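Local structure of alanine racemase (Oenococcus oeni PSU-1, 3HUR) at residues Trp112-Pro117 / Lys148-Lys153; Leu127-Gly132 / Asp142-Ala147. The protein belongs to the alanine racemase family, whose chains join an N-terminal TIM-barrel domain to a C-terminal domain. All coordinates share one frame; numbering follows the deposited sequence.

Contact 1: residues Trp112-Pro117 / Lys148-Lys153; sequences WLQNLP and KKIIDK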
loop_
_atom_site.group_PDB
_atom_site.type_symbol
_atom_site.label_atom_id
_atom_site.label_comp_id
_atom_site.label_asym_id
_atom_site.label_seq_id
_atom_site.Cartn_x
_atom_site.Cartn_y
_atom_site.Cartn_z
ATOM N N TRP A 112 -2.951 -7.157 45.242
ATOM C CA TRP A 112 -4.200 -6.470 44.887
ATOM C C TRP A 112 -5.349 -6.856 45.815
ATOM O O TRP A 112 -6.129 -6.011 46.226
ATOM C CB TRP A 112 -4.559 -6.779 43.411
ATOM C CG TRP A 112 -5.823 -6.109 42.900
ATOM C CD1 TRP A 112 -5.900 -4.968 42.160
ATOM C CD2 TRP A 112 -7.177 -6.544 43.103
ATOM N NE1 TRP A 112 -7.205 -4.670 41.891
ATOM C CE2 TRP A 112 -8.010 -5.612 42.467
ATOM C CE3 TRP A 112 -7.762 -7.612 43.787
ATOM C CZ2 TRP A 112 -9.385 -5.726 42.474
ATOM C CZ3 TRP A 112 -9.128 -7.720 43.792
ATOM C CH2 TRP A 112 -9.926 -6.787 43.136
ATOM N N LEU A 113 -5.455 -8.148 46.119
ATOM C CA LEU A 113 -6.506 -8.688 47.026
ATOM C C LEU A 113 -6.301 -8.269 48.459
ATOM O O LEU A 113 -7.252 -7.955 49.149
ATOM C CB LEU A 113 -6.532 -10.219 47.005
ATOM C CG LEU A 113 -7.626 -10.915 46.211
ATOM C CD1 LEU A 113 -7.536 -12.439 46.435
ATOM C CD2 LEU A 113 -8.986 -10.373 46.600
ATOM N N GLN A 114 -5.057 -8.299 48.906
ATOM C CA GLN A 114 -4.738 -7.940 50.288
ATOM C C GLN A 114 -5.043 -6.486 50.537
ATOM O O GLN A 114 -5.525 -6.150 51.608
ATOM C CB GLN A 114 -3.262 -8.219 50.625
ATOM C CG GLN A 114 -2.900 -9.689 50.588
ATOM C CD GLN A 114 -1.401 -9.932 50.518
ATOM O OE1 GLN A 114 -0.613 -9.014 50.278
ATOM N NE2 GLN A 114 -1.003 -11.183 50.708
ATOM N N ASN A 115 -4.767 -5.633 49.546
ATOM C CA ASN A 115 -4.955 -4.176 49.679
ATOM C C ASN A 115 -6.309 -3.678 49.171
ATOM O O ASN A 115 -6.545 -2.458 49.133
ATOM C CB ASN A 115 -3.828 -3.413 48.955
ATOM C CG ASN A 115 -2.425 -3.717 49.526
ATOM O OD1 ASN A 115 -2.100 -3.352 50.663
ATOM N ND2 ASN A 115 -1.596 -4.368 48.726
ATOM N N LEU A 116 -7.195 -4.596 48.771
ATOM C CA LEU A 116 -8.573 -4.213 48.469
ATOM C C LEU A 116 -9.051 -3.231 49.515
ATOM O O LEU A 116 -8.936 -3.511 50.701
ATOM C CB LEU A 116 -9.503 -5.410 48.520
ATOM C CG LEU A 116 -9.894 -6.002 47.186
ATOM C CD1 LEU A 116 -11.057 -6.926 47.447
ATOM C CD2 LEU A 116 -10.267 -4.923 46.198
ATOM N N PRO A 117 -9.558 -2.068 49.093
ATOM C CA PRO A 117 -10.165 -1.213 50.097
ATOM C C PRO A 117 -11.562 -1.668 50.474
ATOM O O PRO A 117 -12.061 -2.667 49.960
ATOM C CB PRO A 117 -10.203 0.175 49.417
ATOM C CG PRO A 117 -10.137 -0.090 48.011
ATOM C CD PRO A 117 -9.298 -1.328 47.849
ATOM N N LYS A 148 -7.488 -17.608 48.192
ATOM C CA LYS A 148 -8.795 -18.285 48.426
ATOM C C LYS A 148 -9.312 -18.031 49.829
ATOM O O LYS A 148 -10.522 -17.935 50.026
ATOM C CB LYS A 148 -8.673 -19.785 48.221
ATOM C CG LYS A 148 -9.981 -20.540 48.323
ATOM C CD LYS A 148 -9.761 -22.076 48.165
ATOM C CE LYS A 148 -11.091 -22.870 47.986
ATOM N NZ LYS A 148 -12.115 -22.576 49.039
ATOM N N LYS A 149 -8.377 -17.925 50.784
ATOM C CA LYS A 149 -8.666 -17.521 52.165
ATOM C C LYS A 149 -9.261 -16.142 52.217
ATOM O O LYS A 149 -10.258 -15.964 52.887
ATOM C CB LYS A 149 -7.401 -17.547 53.068
ATOM N N ILE A 150 -8.654 -15.168 51.533
ATOM C CA ILE A 150 -9.135 -13.779 51.606
ATOM C C ILE A 150 -10.484 -13.660 50.979
ATOM O O ILE A 150 -11.339 -12.958 51.501
ATOM C CB ILE A 150 -8.200 -12.772 50.952
ATOM C CG1 ILE A 150 -6.891 -12.701 51.736
ATOM C CG2 ILE A 150 -8.878 -11.361 50.882
ATOM C CD1 ILE A 150 -5.748 -12.090 50.970
ATOM N N ILE A 151 -10.699 -14.386 49.892
ATOM C CA ILE A 151 -12.002 -14.408 49.214
ATOM C C ILE A 151 -13.083 -15.052 50.049
ATOM O O ILE A 151 -14.134 -14.464 50.255
ATOM C CB ILE A 151 -11.923 -15.138 47.836
ATOM C CG1 ILE A 151 -11.321 -14.198 46.781
ATOM C CG2 ILE A 151 -13.300 -15.644 47.395
ATOM C CD1 ILE A 151 -10.499 -14.898 45.701
ATOM N N ASP A 152 -12.833 -16.282 50.499
ATOM C CA ASP A 152 -13.783 -17.006 51.371
ATOM C C ASP A 152 -14.180 -16.183 52.591
ATOM O O ASP A 152 -15.360 -15.977 52.870
ATOM C CB ASP A 152 -13.178 -18.329 51.824
ATOM C CG ASP A 152 -13.224 -19.391 50.747
ATOM O OD1 ASP A 152 -13.997 -19.239 49.779
ATOM O OD2 ASP A 152 -12.501 -20.396 50.883
ATOM N N LYS A 153 -13.180 -15.678 53.296
ATOM C CA LYS A 153 -13.443 -14.836 54.466
ATOM C C LYS A 153 -14.323 -13.619 54.131
ATOM O O LYS A 153 -15.103 -13.191 54.970
ATOM C CB LYS A 153 -12.131 -14.382 55.122
ATOM C CG LYS A 153 -12.178 -14.323 56.671
ATOM C CD LYS A 153 -10.905 -13.655 57.284
ATOM C CE LYS A 153 -11.243 -12.845 58.563
ATOM N NZ LYS A 153 -10.783 -11.418 58.439
#
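Leu113 and Ile150 have the nearest CA atoms across the contact, 7.3 Å apart, where the short helix 110-114 meets the C-terminal half of helix 141-153. The contact is mainly apolar, and no hydrogen bond crosses it. Leu113 points at the other helix and sends its CD1 methyl to the CD1 methyl of Ile151, 3.9 Å away; the two side chains cross at about a right angle. Ile151 starts off to one side, but its CG1 branch, anti to its own carbonyl carbon (chi1 -79°), carries CD1 back toward Leu113. CG2 of Ile150 lies nearest the carbonyl O of Leu113, at 4.2 Å, with CD2 of Leu113 slightly farther from it at 4.4 Å. Both helices belong to the outer layer of the TIM barrel, and Ile107 of strand 103-107 and Leu157 of strand 157-163 touch both Leu113 and Ile151. At the exposed rim, CD1 of Ile150 meets CG of Gln114 at 3.7 Å, again crossing nearly perpendicularly, the aliphatic part of the glutamine doing the touching. Away from the interface, Lys148 reaches one helical turn along to Asp152, its NZ 2.9 Å from OD2, a salt bridge that uses the syn lone pair of that oxygen. Trp112 NE1 is hydrogen-bonded to the carbonyl O of Trp90.

Contact 2: residues Leu127-Gly132 / Asp142-Ala147; sequences LAIDTG and DEISAA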
loop_
_atom_site.group_PDB
_atom_site.type_symbol
_atom_site.label_atom_id
_atom_site.label_comp_id
_atom_site.label_asym_id
_atom_site.label_seq_id
_atom_site.Cartn_x
_atom_site.Cartn_y
_atom_site.Cartn_z
ATOM N N LEU A 127 -10.246 -15.433 39.222
ATOM C CA LEU A 127 -8.920 -15.707 39.668
ATOM C C LEU A 127 -8.206 -16.361 38.510
ATOM O O LEU A 127 -8.622 -17.405 37.998
ATOM C CB LEU A 127 -9.030 -16.638 40.853
ATOM C CG LEU A 127 -7.812 -16.871 41.707
ATOM C CD1 LEU A 127 -7.429 -15.603 42.428
ATOM C CD2 LEU A 127 -8.252 -17.957 42.679
ATOM N N ALA A 128 -7.147 -15.711 38.065
ATOM C CA ALA A 128 -6.482 -16.105 36.847
ATOM C C ALA A 128 -5.282 -16.920 37.234
ATOM O O ALA A 128 -4.473 -16.482 38.039
ATOM C CB ALA A 128 -6.056 -14.878 36.058
ATOM N N ILE A 129 -5.169 -18.101 36.653
ATOM C CA ILE A 129 -4.041 -18.940 36.905
ATOM C C ILE A 129 -2.995 -18.811 35.810
ATOM O O ILE A 129 -3.176 -19.282 34.709
ATOM C CB ILE A 129 -4.470 -20.431 37.033
ATOM C CG1 ILE A 129 -5.627 -20.586 38.041
ATOM C CG2 ILE A 129 -3.277 -21.273 37.412
ATOM C CD1 ILE A 129 -5.427 -19.858 39.319
ATOM N N ASP A 130 -1.885 -18.180 36.136
ATOM C CA ASP A 130 -0.753 -18.122 35.225
ATOM C C ASP A 130 -0.140 -19.498 35.081
ATOM O O ASP A 130 0.709 -19.889 35.872
ATOM C CB ASP A 130 0.307 -17.137 35.744
ATOM C CG ASP A 130 1.529 -16.988 34.792
ATOM O OD1 ASP A 130 1.548 -17.557 33.669
ATOM O OD2 ASP A 130 2.492 -16.284 35.182
ATOM N N THR A 131 -0.565 -20.235 34.068
ATOM C CA THR A 131 0.084 -21.488 33.748
ATOM C C THR A 131 1.128 -21.274 32.666
ATOM O O THR A 131 1.466 -22.203 31.937
ATOM C CB THR A 131 -0.902 -22.539 33.255
ATOM O OG1 THR A 131 -1.373 -22.185 31.953
ATOM C CG2 THR A 131 -2.060 -22.675 34.195
ATOM N N GLY A 132 1.644 -20.059 32.533
ATOM C CA GLY A 132 2.798 -19.875 31.664
ATOM C C GLY A 132 2.947 -18.594 30.883
ATOM O O GLY A 132 3.791 -17.752 31.211
ATOM N N ASP A 142 0.987 -21.541 46.891
ATOM C CA ASP A 142 0.737 -20.952 48.217
ATOM C C ASP A 142 -0.016 -19.607 48.132
ATOM O O ASP A 142 -0.923 -19.334 48.934
ATOM C CB ASP A 142 2.036 -20.832 49.043
ATOM C CG ASP A 142 3.120 -19.991 48.350
ATOM O OD1 ASP A 142 3.893 -19.318 49.075
ATOM O OD2 ASP A 142 3.203 -20.002 47.094
ATOM N N GLU A 143 0.334 -18.787 47.144
ATOM C CA GLU A 143 -0.379 -17.524 46.885
ATOM C C GLU A 143 -1.862 -17.739 46.515
ATOM O O GLU A 143 -2.733 -16.948 46.908
ATOM C CB GLU A 143 0.341 -16.729 45.795
ATOM C CG GLU A 143 1.690 -16.103 46.216
ATOM C CD GLU A 143 2.202 -15.097 45.170
ATOM O OE1 GLU A 143 1.783 -15.202 43.983
ATOM O OE2 GLU A 143 3.003 -14.193 45.521
ATOM N N ILE A 144 -2.150 -18.823 45.798
ATOM C CA ILE A 144 -3.516 -19.117 45.407
ATOM C C ILE A 144 -4.330 -19.436 46.648
ATOM O O ILE A 144 -5.405 -18.871 46.840
ATOM C CB ILE A 144 -3.586 -20.256 44.373
ATOM C CG1 ILE A 144 -3.000 -19.778 43.042
ATOM C CG2 ILE A 144 -5.019 -20.748 44.173
ATOM C CD1 ILE A 144 -2.384 -20.879 42.188
ATOM N N SER A 145 -3.810 -20.305 47.524
ATOM C CA SER A 145 -4.538 -20.601 48.763
ATOM C C SER A 145 -4.567 -19.397 49.708
ATOM O O SER A 145 -5.566 -19.186 50.377
ATOM C CB SER A 145 -4.043 -21.881 49.468
ATOM O OG SER A 145 -2.706 -21.770 49.871
ATOM N N ALA A 146 -3.524 -18.576 49.742
ATOM C CA ALA A 146 -3.639 -17.309 50.488
ATOM C C ALA A 146 -4.832 -16.551 49.956
ATOM O O ALA A 146 -5.667 -16.070 50.723
ATOM C CB ALA A 146 -2.416 -16.482 50.375
ATOM N N ALA A 147 -4.949 -16.507 48.634
ATOM C CA ALA A 147 -5.978 -15.709 47.985
ATOM C C ALA A 147 -7.367 -16.279 48.219
ATOM O O ALA A 147 -8.315 -15.525 48.424
ATOM C CB ALA A 147 -5.682 -15.604 46.498
#
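Ile129 and Ile144 meet through their CD1 methyls with differently bent chains: in Ile129 the second torsion (chi2 -47°) brings CD1 in toward the helix, whereas Ile144 is extended at that bond and reaches toward Ile129. The methyls come within 4.3 Å. Two residues back, Leu127 has CG anti to its backbone N (chi1 -167°), which directs the isobutyl group toward the helix and leaves CD1 4.4 Å from the CB methyl of Ala147. All four residues are buried, yet these are the two approaches within 4.5 Å, and neighbours add to the packing: Phe138 touches Leu127 and Ile144, while Leu190 of helix 174-191 lies against both isoleucines.

No hydrogen bond crosses between the segments. Past the end of the strand, OD1 of Asp130 accepts the N-H of Gly132 at 2.7 Å, an Asx turn. The N-H comes in from above the carboxylate plane, some 35° out of it, rather than within it. Close by, the carbonyl O of Ile129 and OG1 of Thr131 are both hydrogen-bonded to OG1 of Thr164. In the helix, the carbonyl O of Asp142 is gripped twice, by the backbone N of Ala146 at 2.8 Å and, more loosely, by OG of Ser145 at 3.2 Å. Strand 123-128 and the residue after it pair with the neighbouring strand of the sheet, through backbone bonds from Leu127 to Ser161 and Tyr163 and from Ile129 to Tyr163. Strand 123-128, helix 141-153 and strand 157-163 form a beta-alpha-beta crossover, with the helix laid over two adjacent parallel strands, the repeating element of the TIM barrel.

Overall arrangement
Both contacts involve helix 141-153, on the outside of the N-terminal TIM barrel, and their centres are about 13 Å apart. Contact 2 packs its N-terminal half on strand 123-128, the strand just before it, and on the loop that follows this strand; contact 1 sets its C-terminal half against helix 110-114, which precedes that strand. Along the chain the order is 112-117, 127-132, 142-147, 148-153, so contact 2 falls wholly between the two segments of contact 1. Leu113 CD1 lies 3.7 Å from Ala147 CB, so the two contacts touch directly. One barrel helix therefore packs both on its own strand and against the preceding helix of the outer layer.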